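Local atomic coordinates of N-acetylglucosamine 2-epimerase (Xylella fastidiosa, PDB entry 3GT5), a protein that probably catalyses the epimerisation or isomerisation of a sugar and belongs to the N-acylglucosamine 2-epimerase family. Residues Asp305-Trp310 against Gly360-Tyr365; Thr167-Gln172 against Trp218-Met223; Asn175-Glu180 against Gln250-Lys255. All blocks are in the same frame, centred on the assembly; numbering follows the deposited sequence.

Contact 1 (Asp305-Trp310 against Gly360-Tyr365); sequences DDKYFW and GDNRKY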
loop_
_atom_site.group_PDB
_atom_site.type_symbol
_atom_site.label_atom_id
_atom_site.label_comp_id
_atom_site.label_asym_id
_atom_site.label_seq_id
_atom_site.Cartn_x
_atom_site.Cartn_y
_atom_site.Cartn_z
ATOM N N ASP A 305 -15.466 13.344 -1.107
ATOM C CA ASP A 305 -16.368 12.305 -0.694
ATOM C C ASP A 305 -16.379 11.076 -1.604
ATOM O O ASP A 305 -17.204 10.213 -1.359
ATOM C CB ASP A 305 -17.784 12.825 -0.477
ATOM C CG ASP A 305 -18.477 13.235 -1.743
ATOM O OD1 ASP A 305 -17.827 13.508 -2.765
ATOM O OD2 ASP A 305 -19.731 13.282 -1.696
ATOM N N ASP A 306 -15.488 11.008 -2.606
ATOM C CA ASP A 306 -15.297 9.781 -3.387
ATOM C C ASP A 306 -14.929 8.615 -2.431
ATOM O O ASP A 306 -14.298 8.815 -1.371
ATOM C CB ASP A 306 -14.230 9.946 -4.477
ATOM C CG ASP A 306 -14.683 10.826 -5.662
ATOM O OD1 ASP A 306 -15.906 11.043 -5.832
ATOM O OD2 ASP A 306 -13.798 11.311 -6.365
ATOM N N LYS A 307 -15.311 7.406 -2.834
ATOM C CA LYS A 307 -15.106 6.210 -2.064
ATOM C C LYS A 307 -14.107 5.344 -2.847
ATOM O O LYS A 307 -14.415 4.842 -3.933
ATOM C CB LYS A 307 -16.428 5.442 -1.889
ATOM C CG LYS A 307 -17.615 6.274 -1.385
ATOM C CD LYS A 307 -17.460 6.831 -0.015
ATOM C CE LYS A 307 -18.616 7.869 0.291
ATOM N NZ LYS A 307 -20.003 7.297 0.223
ATOM N N TYR A 308 -12.912 5.162 -2.284
ATOM C CA TYR A 308 -11.835 4.486 -2.947
ATOM C C TYR A 308 -11.694 3.075 -2.369
ATOM O O TYR A 308 -11.786 2.838 -1.173
ATOM C CB TYR A 308 -10.525 5.215 -2.715
ATOM C CG TYR A 308 -10.285 6.411 -3.615
ATOM C CD1 TYR A 308 -9.283 6.398 -4.547
ATOM C CD2 TYR A 308 -11.040 7.586 -3.476
ATOM C CE1 TYR A 308 -9.040 7.510 -5.355
ATOM C CE2 TYR A 308 -10.802 8.694 -4.279
ATOM C CZ TYR A 308 -9.791 8.659 -5.187
ATOM O OH TYR A 308 -9.554 9.755 -5.993
ATOM N N PHE A 309 -11.296 2.174 -3.224
ATOM C CA PHE A 309 -11.139 0.763 -2.872
ATOM C C PHE A 309 -10.194 0.564 -1.674
ATOM O O PHE A 309 -10.549 -0.082 -0.692
ATOM C CB PHE A 309 -10.670 -0.056 -4.098
ATOM C CG PHE A 309 -9.210 0.102 -4.484
ATOM C CD1 PHE A 309 -8.325 -0.956 -4.349
ATOM C CD2 PHE A 309 -8.723 1.307 -5.040
ATOM C CE1 PHE A 309 -6.993 -0.818 -4.702
ATOM C CE2 PHE A 309 -7.381 1.456 -5.349
ATOM C CZ PHE A 309 -6.523 0.374 -5.207
ATOM N N TRP A 310 -9.023 1.186 -1.766
ATOM C CA TRP A 310 -7.937 0.909 -0.827
ATOM C C TRP A 310 -8.223 1.459 0.558
ATOM O O TRP A 310 -7.803 0.908 1.589
ATOM C CB TRP A 310 -6.609 1.422 -1.369
ATOM C CG TRP A 310 -6.451 2.940 -1.417
ATOM C CD1 TRP A 310 -6.664 3.743 -2.478
ATOM C CD2 TRP A 310 -6.015 3.784 -0.345
ATOM N NE1 TRP A 310 -6.406 5.061 -2.136
ATOM C CE2 TRP A 310 -5.970 5.106 -0.846
ATOM C CE3 TRP A 310 -5.651 3.547 0.984
ATOM C CZ2 TRP A 310 -5.576 6.193 -0.077
ATOM C CZ3 TRP A 310 -5.272 4.639 1.782
ATOM C CH2 TRP A 310 -5.237 5.954 1.238
ATOM N N GLY A 360 -19.575 9.982 -4.395
ATOM C CA GLY A 360 -20.137 9.960 -3.053
ATOM C C GLY A 360 -21.482 9.248 -2.995
ATOM O O GLY A 360 -21.849 8.664 -1.940
ATOM N N ASP A 361 -22.181 9.248 -4.140
ATOM C CA ASP A 361 -23.448 8.486 -4.326
ATOM C C ASP A 361 -23.274 7.009 -4.735
ATOM O O ASP A 361 -24.240 6.337 -5.132
ATOM C CB ASP A 361 -24.305 9.189 -5.371
ATOM C CG ASP A 361 -24.715 10.581 -4.923
ATOM O OD1 ASP A 361 -25.172 10.717 -3.755
ATOM O OD2 ASP A 361 -24.545 11.519 -5.731
ATOM N N ASN A 362 -22.037 6.507 -4.637
ATOM C CA ASN A 362 -21.733 5.128 -4.950
ATOM C C ASN A 362 -21.933 4.801 -6.424
ATOM O O ASN A 362 -22.201 3.647 -6.777
ATOM C CB ASN A 362 -22.553 4.183 -4.039
ATOM C CG ASN A 362 -22.216 4.331 -2.607
ATOM O OD1 ASN A 362 -21.052 4.581 -2.261
ATOM N ND2 ASN A 362 -23.223 4.208 -1.734
ATOM N N ARG A 363 -21.747 5.792 -7.291
ATOM C CA ARG A 363 -21.802 5.569 -8.747
ATOM C C ARG A 363 -20.428 5.477 -9.363
ATOM O O ARG A 363 -19.512 6.181 -8.966
ATOM C CB ARG A 363 -22.582 6.694 -9.421
ATOM C CG ARG A 363 -24.045 6.778 -8.960
ATOM C CD ARG A 363 -24.793 7.932 -9.672
ATOM N NE ARG A 363 -24.002 9.149 -9.504
ATOM C CZ ARG A 363 -24.356 10.373 -9.872
ATOM N NH1 ARG A 363 -25.531 10.613 -10.457
ATOM N NH2 ARG A 363 -23.512 11.374 -9.617
ATOM N N LYS A 364 -20.302 4.617 -10.372
ATOM C CA LYS A 364 -19.095 4.478 -11.169
ATOM C C LYS A 364 -18.791 5.703 -12.008
ATOM O O LYS A 364 -19.684 6.282 -12.603
ATOM C CB LYS A 364 -19.281 3.325 -12.169
ATOM C CG LYS A 364 -19.620 1.981 -11.543
ATOM C CD LYS A 364 -18.383 1.236 -11.155
ATOM C CE LYS A 364 -17.466 0.959 -12.351
ATOM N NZ LYS A 364 -18.173 0.348 -13.511
ATOM N N TYR A 365 -17.521 6.074 -12.093
ATOM C CA TYR A 365 -17.082 7.121 -13.009
ATOM C C TYR A 365 -16.870 6.611 -14.441
ATOM O O TYR A 365 -17.175 7.319 -15.408
ATOM C CB TYR A 365 -15.792 7.782 -12.525
ATOM C CG TYR A 365 -15.985 8.774 -11.398
ATOM C CD1 TYR A 365 -16.522 10.044 -11.635
ATOM C CD2 TYR A 365 -15.623 8.453 -10.094
ATOM C CE1 TYR A 365 -16.680 10.955 -10.614
ATOM C CE2 TYR A 365 -15.803 9.360 -9.052
ATOM C CZ TYR A 365 -16.309 10.613 -9.323
ATOM O OH TYR A 365 -16.459 11.506 -8.297
HETATM O O HOH W 1 -18.119 12.368 -5.161
#
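Asp305, Asp306 and Lys307 meet the loop Gly360-Tyr365 where strand 302-308 runs into helix 309-326, one of the inter-helix connections of the (alpha/alpha)6-barrel fold of N-acylglucosamine 2-epimerases. Strand 302-308 is the middle one of a three-stranded antiparallel sheet, and the loop follows its neighbour, strand 357-358. Asp305 approaches with its backbone O and with its carboxylate: the O receives a CA-H...O contact from Gly360 CA at 3.4 Å. Asp305 OD2 forms a salt bridge with Arg289, while OD1 accepts a bond from a water at 2.7 Å. The same water donates to Asp306 OD1 and accepts from Gly360 N, so one molecule links two carboxylates and a backbone amide. Asp306 turns its carboxylate to the tip of Tyr365, and the two side chains cross at about a right angle, with carboxylate and ring planes 77° apart. Tyr365 OH donates to Asp306 OD1 over 2.6 Å, from the syn side but 27° out of the carboxylate plane; OD1 in turn lies at the edge of the tyrosine ring, in its plane. Two donors, the phenol and the water, thus grip this oxygen. Lys307 points its CB toward the loop, then bends at chi2 (-64°) and again at chi4, which carries the ammonium to the backbone of Gly360. That group also bonds Gly290 O and forms a salt bridge with Asp286. Asn362 OD1, bonded by Tyr341 OH, stands 3.8 Å from Lys307 NZ, and the ammonium's bond across the contact runs from Lys307 NZ to Gly360 O, 3.2 Å long.

Contact 2 (Thr167-Gln172 against Trp218-Met223); sequences TRYRGQ and WEHYDM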
loop_
_atom_site.group_PDB
_atom_site.type_symbol
_atom_site.label_atom_id
_atom_site.label_comp_id
_atom_site.label_asym_id
_atom_site.label_seq_id
_atom_site.Cartn_x
_atom_site.Cartn_y
_atom_site.Cartn_z
ATOM N N THR A 167 14.599 17.225 -3.970
ATOM C CA THR A 167 13.706 18.362 -3.680
ATOM C C THR A 167 13.559 18.593 -2.168
ATOM O O THR A 167 13.964 17.773 -1.341
ATOM C CB THR A 167 12.308 18.161 -4.310
ATOM O OG1 THR A 167 11.585 17.187 -3.542
ATOM C CG2 THR A 167 12.427 17.696 -5.784
ATOM N N ARG A 168 12.912 19.691 -1.796
ATOM C CA ARG A 168 12.658 19.979 -0.390
ATOM C C ARG A 168 11.400 19.312 0.167
ATOM O O ARG A 168 11.122 19.457 1.340
ATOM C CB ARG A 168 12.580 21.490 -0.136
ATOM C CG ARG A 168 13.988 22.102 -0.115
ATOM C CD ARG A 168 13.975 23.611 0.157
ATOM N NE ARG A 168 13.363 24.273 -0.987
ATOM C CZ ARG A 168 12.149 24.813 -1.022
ATOM N NH1 ARG A 168 11.725 25.367 -2.141
ATOM N NH2 ARG A 168 11.372 24.825 0.036
ATOM N N TYR A 169 10.636 18.634 -0.684
ATOM C CA TYR A 169 9.376 18.043 -0.248
ATOM C C TYR A 169 9.699 16.901 0.761
ATOM O O TYR A 169 10.622 16.098 0.523
ATOM C CB TYR A 169 8.624 17.480 -1.431
ATOM C CG TYR A 169 7.412 16.689 -1.022
ATOM C CD1 TYR A 169 6.245 17.330 -0.668
ATOM C CD2 TYR A 169 7.428 15.306 -0.992
ATOM C CE1 TYR A 169 5.147 16.639 -0.267
ATOM C CE2 TYR A 169 6.326 14.597 -0.579
ATOM C CZ TYR A 169 5.179 15.248 -0.217
ATOM O OH TYR A 169 4.050 14.558 0.208
ATOM N N ARG A 170 8.951 16.810 1.844
ATOM C CA ARG A 170 9.016 15.662 2.716
ATOM C C ARG A 170 7.572 15.115 2.858
ATOM O O ARG A 170 6.607 15.892 3.080
ATOM C CB ARG A 170 9.580 16.063 4.064
ATOM C CG ARG A 170 11.014 16.628 3.994
ATOM C CD ARG A 170 12.011 15.595 3.606
ATOM N NE ARG A 170 13.346 16.213 3.505
ATOM C CZ ARG A 170 13.890 16.714 2.415
ATOM N NH1 ARG A 170 13.292 16.641 1.218
ATOM N NH2 ARG A 170 15.108 17.254 2.519
ATOM N N GLY A 171 7.444 13.786 2.816
ATOM C CA GLY A 171 6.153 13.137 2.677
ATOM C C GLY A 171 6.009 11.967 3.609
ATOM O O GLY A 171 6.968 11.192 3.777
ATOM N N GLN A 172 4.822 11.824 4.217
ATOM C CA GLN A 172 4.590 10.692 5.122
ATOM C C GLN A 172 4.421 9.397 4.302
ATOM O O GLN A 172 4.765 8.300 4.812
ATOM C CB GLN A 172 3.408 10.934 6.098
ATOM C CG GLN A 172 2.012 10.675 5.510
ATOM C CD GLN A 172 1.659 9.192 5.532
ATOM O OE1 GLN A 172 2.024 8.516 6.493
ATOM N NE2 GLN A 172 0.935 8.706 4.524
ATOM N N TRP A 218 -0.758 14.040 8.854
ATOM C CA TRP A 218 -0.859 14.844 7.642
ATOM C C TRP A 218 0.150 14.337 6.610
ATOM O O TRP A 218 1.170 13.724 6.982
ATOM C CB TRP A 218 -0.582 16.315 8.015
ATOM C CG TRP A 218 -0.783 17.287 6.921
ATOM C CD1 TRP A 218 0.196 17.915 6.203
ATOM C CD2 TRP A 218 -2.036 17.792 6.413
ATOM N NE1 TRP A 218 -0.362 18.751 5.271
ATOM C CE2 TRP A 218 -1.722 18.706 5.377
ATOM C CE3 TRP A 218 -3.393 17.560 6.732
ATOM C CZ2 TRP A 218 -2.707 19.376 4.633
ATOM C CZ3 TRP A 218 -4.381 18.240 6.010
ATOM C CH2 TRP A 218 -4.032 19.144 4.986
ATOM N N GLU A 219 -0.107 14.540 5.321
ATOM C CA GLU A 219 0.713 13.949 4.274
ATOM C C GLU A 219 1.998 14.692 3.974
ATOM O O GLU A 219 3.020 14.065 3.674
ATOM C CB GLU A 219 -0.046 13.854 2.961
ATOM C CG GLU A 219 -1.277 12.976 2.987
ATOM C CD GLU A 219 -0.976 11.510 3.179
ATOM O OE1 GLU A 219 0.000 10.984 2.592
ATOM O OE2 GLU A 219 -1.714 10.862 3.970
ATOM N N HIS A 220 1.944 16.026 4.015
ATOM C CA HIS A 220 2.973 16.876 3.388
ATOM C C HIS A 220 3.716 17.782 4.358
ATOM O O HIS A 220 3.128 18.367 5.230
ATOM C CB HIS A 220 2.317 17.769 2.356
ATOM C CG HIS A 220 1.407 17.035 1.450
ATOM N ND1 HIS A 220 1.830 15.945 0.720
ATOM C CD2 HIS A 220 0.091 17.192 1.177
ATOM C CE1 HIS A 220 0.822 15.495 -0.012
ATOM N NE2 HIS A 220 -0.245 16.226 0.254
ATOM N N TYR A 221 5.030 17.845 4.202
ATOM C CA TYR A 221 5.874 18.593 5.101
ATOM C C TYR A 221 6.981 19.356 4.347
ATOM O O TYR A 221 7.293 19.094 3.199
ATOM C CB TYR A 221 6.532 17.669 6.149
ATOM C CG TYR A 221 5.552 16.830 6.907
ATOM C CD1 TYR A 221 5.058 17.217 8.157
ATOM C CD2 TYR A 221 5.083 15.637 6.349
ATOM C CE1 TYR A 221 4.112 16.414 8.849
ATOM C CE2 TYR A 221 4.146 14.846 7.022
ATOM C CZ TYR A 221 3.668 15.245 8.268
ATOM O OH TYR A 221 2.729 14.474 8.952
ATOM N N ASP A 222 7.568 20.339 5.036
ATOM C CA ASP A 222 8.702 21.048 4.500
ATOM C C ASP A 222 9.999 20.302 4.845
ATOM O O ASP A 222 9.948 19.255 5.496
ATOM C CB ASP A 222 8.716 22.527 4.969
ATOM C CG ASP A 222 8.930 22.721 6.484
ATOM O OD1 ASP A 222 9.445 21.852 7.221
ATOM O OD2 ASP A 222 8.595 23.839 6.959
ATOM N N MET A 223 11.138 20.885 4.485
ATOM C CA MET A 223 12.438 20.235 4.713
ATOM C C MET A 223 12.805 20.033 6.200
ATOM O O MET A 223 13.683 19.208 6.534
ATOM C CB MET A 223 13.528 21.058 3.988
ATOM C CG MET A 223 13.944 22.366 4.683
ATOM S SD MET A 223 15.240 23.202 3.682
ATOM C CE MET A 223 16.576 22.023 3.847
HETATM O O HOH W 2 11.198 23.704 2.817
HETATM O O HOH W 3 3.377 11.938 1.246
HETATM O O HOH W 4 15.558 17.856 5.472
#
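Gln172 reaches across to Trp218 and Glu219 with almost every atom of its side chain. CB lies 3.7 Å from Trp218 O and also touches the edge of the Tyr221 ring at CE2. CG, placed between the backbone N and the carbonyl carbon (chi1 81°), comes within 3.5 Å of Trp218 O, and the bend at chi2 then folds the amide over to the Glu219 carboxylate. There Gln172 NE2 donates to Glu219 OE1 at 3.1 Å, with Glu219 OE1 in the amide plane and amide and carboxylate planes 85° apart. Gln172 OE1 bonds Trp253 NE1, and Glu219 OE2 is held by His249. The backbones form a two-stranded antiparallel sheet in which Arg170 and Tyr221 are a hydrogen-bonded pair and Gly171 and His220 a non-hydrogen-bonded one. Strand 170-171 leads directly into helix 172-189 of the (alpha/alpha)6-barrel, and strand 220-221 precedes helix 247-263. Gln172 N extends the pairing by donating to Glu219 O. On the His220 side of the sheet, Tyr169 OH and His220 ND1 share a hydrogen bond of 2.7 Å, each at the edge of the other's ring, while His220 NE2 bonds Pro242 O. On the Tyr221 side, Arg170 CG packs 3.2 Å from Asp222 O; the Arg170 guanidinium gives NH1 to Thr167 O and Tyr169 O of its own segment, NH2 reaches Met223 O through a water, and Met223 CA lies over one face.

Contact 3 (Asn175-Glu180 against Gln250-Lys255); sequences NMHMCE and QTEWAK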
loop_
_atom_site.group_PDB
_atom_site.type_symbol
_atom_site.label_atom_id
_atom_site.label_comp_id
_atom_site.label_asym_id
_atom_site.label_seq_id
_atom_site.Cartn_x
_atom_site.Cartn_y
_atom_site.Cartn_z
ATOM N N ASN A 175 7.338 7.061 3.589
ATOM C CA ASN A 175 7.801 6.536 4.865
ATOM C C ASN A 175 6.876 5.464 5.405
ATOM O O ASN A 175 7.305 4.480 6.015
ATOM C CB ASN A 175 8.016 7.706 5.826
ATOM C CG ASN A 175 9.316 8.419 5.525
ATOM O OD1 ASN A 175 10.378 7.913 5.866
ATOM N ND2 ASN A 175 9.250 9.589 4.838
ATOM N N MET A 176 5.571 5.654 5.194
ATOM C CA MET A 176 4.549 4.660 5.563
ATOM C C MET A 176 4.738 3.348 4.786
ATOM O O MET A 176 4.780 2.252 5.387
ATOM C CB MET A 176 3.148 5.226 5.295
ATOM C CG MET A 176 1.993 4.383 5.823
ATOM S SD MET A 176 0.303 4.953 5.200
ATOM C CE MET A 176 0.618 4.621 3.506
ATOM N N HIS A 177 4.904 3.454 3.460
ATOM C CA HIS A 177 5.167 2.268 2.658
ATOM C C HIS A 177 6.520 1.677 2.957
ATOM O O HIS A 177 6.682 0.469 2.835
ATOM C CB HIS A 177 4.927 2.516 1.185
ATOM C CG HIS A 177 3.476 2.702 0.884
ATOM N ND1 HIS A 177 2.571 1.667 1.004
ATOM C CD2 HIS A 177 2.760 3.799 0.537
ATOM C CE1 HIS A 177 1.360 2.119 0.718
ATOM N NE2 HIS A 177 1.451 3.402 0.420
ATOM N N MET A 178 7.496 2.512 3.308
ATOM C CA MET A 178 8.805 1.990 3.700
ATOM C C MET A 178 8.709 1.218 5.031
ATOM O O MET A 178 9.370 0.213 5.186
ATOM C CB MET A 178 9.881 3.090 3.764
ATOM C CG MET A 178 11.333 2.538 3.787
ATOM S SD MET A 178 11.818 1.576 2.333
ATOM C CE MET A 178 11.953 2.972 1.210
ATOM N N CYS A 179 7.880 1.659 5.974
ATOM C CA CYS A 179 7.668 0.911 7.228
ATOM C C CYS A 179 7.104 -0.476 6.889
ATOM O O CYS A 179 7.609 -1.507 7.367
ATOM C CB CYS A 179 6.766 1.693 8.198
ATOM S SG CYS A 179 6.257 0.830 9.669
ATOM N N GLU A 180 6.087 -0.502 6.017
ATOM C CA GLU A 180 5.512 -1.742 5.505
ATOM C C GLU A 180 6.558 -2.656 4.849
ATOM O O GLU A 180 6.566 -3.884 5.133
ATOM C CB GLU A 180 4.421 -1.373 4.485
ATOM C CG GLU A 180 3.831 -2.514 3.701
ATOM C CD GLU A 180 3.024 -2.002 2.466
ATOM O OE1 GLU A 180 3.103 -0.775 2.142
ATOM O OE2 GLU A 180 2.315 -2.797 1.794
ATOM N N GLN A 250 -4.608 6.776 7.977
ATOM C CA GLN A 250 -4.659 6.677 9.426
ATOM C C GLN A 250 -4.876 5.202 9.795
ATOM O O GLN A 250 -4.244 4.672 10.725
ATOM C CB GLN A 250 -5.739 7.572 10.049
ATOM C CG GLN A 250 -5.820 8.952 9.448
ATOM C CD GLN A 250 -4.520 9.710 9.496
ATOM O OE1 GLN A 250 -3.867 9.740 10.549
ATOM N NE2 GLN A 250 -4.178 10.392 8.405
ATOM N N THR A 251 -5.824 4.568 9.089
ATOM C CA THR A 251 -6.132 3.161 9.353
ATOM C C THR A 251 -4.999 2.247 8.899
ATOM O O THR A 251 -4.688 1.252 9.571
ATOM C CB THR A 251 -7.483 2.739 8.801
ATOM O OG1 THR A 251 -7.461 2.788 7.362
ATOM C CG2 THR A 251 -8.594 3.681 9.408
ATOM N N GLU A 252 -4.377 2.581 7.774
ATOM C CA GLU A 252 -3.206 1.825 7.316
ATOM C C GLU A 252 -2.102 1.875 8.348
ATOM O O GLU A 252 -1.455 0.855 8.609
ATOM C CB GLU A 252 -2.716 2.374 5.989
ATOM C CG GLU A 252 -1.584 1.600 5.335
ATOM C CD GLU A 252 -1.415 1.871 3.834
ATOM O OE1 GLU A 252 -2.136 2.724 3.206
ATOM O OE2 GLU A 252 -0.526 1.233 3.221
ATOM N N TRP A 253 -1.853 3.039 8.931
ATOM C CA TRP A 253 -0.872 3.113 10.032
ATOM C C TRP A 253 -1.305 2.274 11.244
ATOM O O TRP A 253 -0.469 1.627 11.903
ATOM C CB TRP A 253 -0.640 4.564 10.449
ATOM C CG TRP A 253 0.461 5.232 9.730
ATOM C CD1 TRP A 253 0.371 6.289 8.863
ATOM C CD2 TRP A 253 1.846 4.878 9.790
ATOM N NE1 TRP A 253 1.609 6.611 8.383
ATOM C CE2 TRP A 253 2.541 5.780 8.956
ATOM C CE3 TRP A 253 2.568 3.879 10.479
ATOM C CZ2 TRP A 253 3.944 5.716 8.759
ATOM C CZ3 TRP A 253 3.963 3.827 10.291
ATOM C CH2 TRP A 253 4.627 4.750 9.464
ATOM N N ALA A 254 -2.595 2.295 11.580
ATOM C CA ALA A 254 -3.098 1.490 12.680
ATOM C C ALA A 254 -2.758 0.009 12.451
ATOM O O ALA A 254 -2.297 -0.694 13.383
ATOM C CB ALA A 254 -4.588 1.674 12.887
ATOM N N LYS A 255 -2.939 -0.451 11.222
ATOM C CA LYS A 255 -2.573 -1.816 10.836
ATOM C C LYS A 255 -1.068 -2.066 10.990
ATOM O O LYS A 255 -0.640 -3.082 11.571
ATOM C CB LYS A 255 -3.024 -2.071 9.405
ATOM C CG LYS A 255 -2.797 -3.505 8.878
ATOM C CD LYS A 255 -2.776 -3.601 7.352
ATOM C CE LYS A 255 -1.542 -2.991 6.759
ATOM N NZ LYS A 255 -1.696 -2.831 5.342
HETATM O O HOH W 5 -1.699 3.652 0.549
#
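Met176 and Glu252 meet with a methyl against a carboxylate: Met176 CE sits 3.4 Å from Glu252 OE1, the side chains crossing at about a right angle. The pair lies between helices 172-189 and 247-263 of the (alpha/alpha)6-barrel, whose local axes run nearly parallel, 25° apart and 10.8 Å at closest approach. No direct hydrogen bond joins the two segments. Packing rests mainly on Met176 and Trp253. With CG anti to the backbone N (chi1 -171°), the methionine lays its chain across the indole: CG stands over the face of the five-membered ring, 3.6 Å from its centroid, a CH-pi contact. Met176 SD follows obliquely as a Met-aromatic contact, and the turn at chi3 brings CE over one face of the His177 ring. Further along the indole, Cys179 SG reaches Trp253 CZ3 at 3.8 Å, also obliquely. Helix 192-211 packs on the tryptophan too, through Ala202, Ile205 and Thr206. Within helix 172-189, His177 ND1 donates to Glu180 OE1 at 2.7 Å, nearly in the ring plane, and Glu180 OE2 is bonded by Tyr377. Across the contact, Glu252 OE2 approaches His177 CE1 obliquely and comes within 4.3 Å of Glu180 OE1, two like-charged carboxylates lying close. A water links the helices, 3.2 Å from His177 NE2 and donating to Glu252 OE1 at 2.8 Å.

How the contacts relate
Contacts 2 and 3 are directly coupled: Gln172 OE1 lies 2.7 Å from Trp253 NE1, a probable hydrogen bond, and their centres are 16 Å apart. The segments of contacts 2 and 3 alternate along the chain, the strand of each pair preceding its helix: 170-171 before 172-189, 220-221 before 247-263. Contact 1 comes later in sequence and reaches contact 3 by packing, Trp310 CZ3 standing 3.9 Å from Glu252 OE1. Contacts 1 and 2 do not touch, with nearest atoms about 7 Å apart. The centre of contact 3 lies about 8 Å from the centre of the chain; this central position and its buried polar groups are consistent with a place near the probable sugar pocket of the barrel, as in relatives.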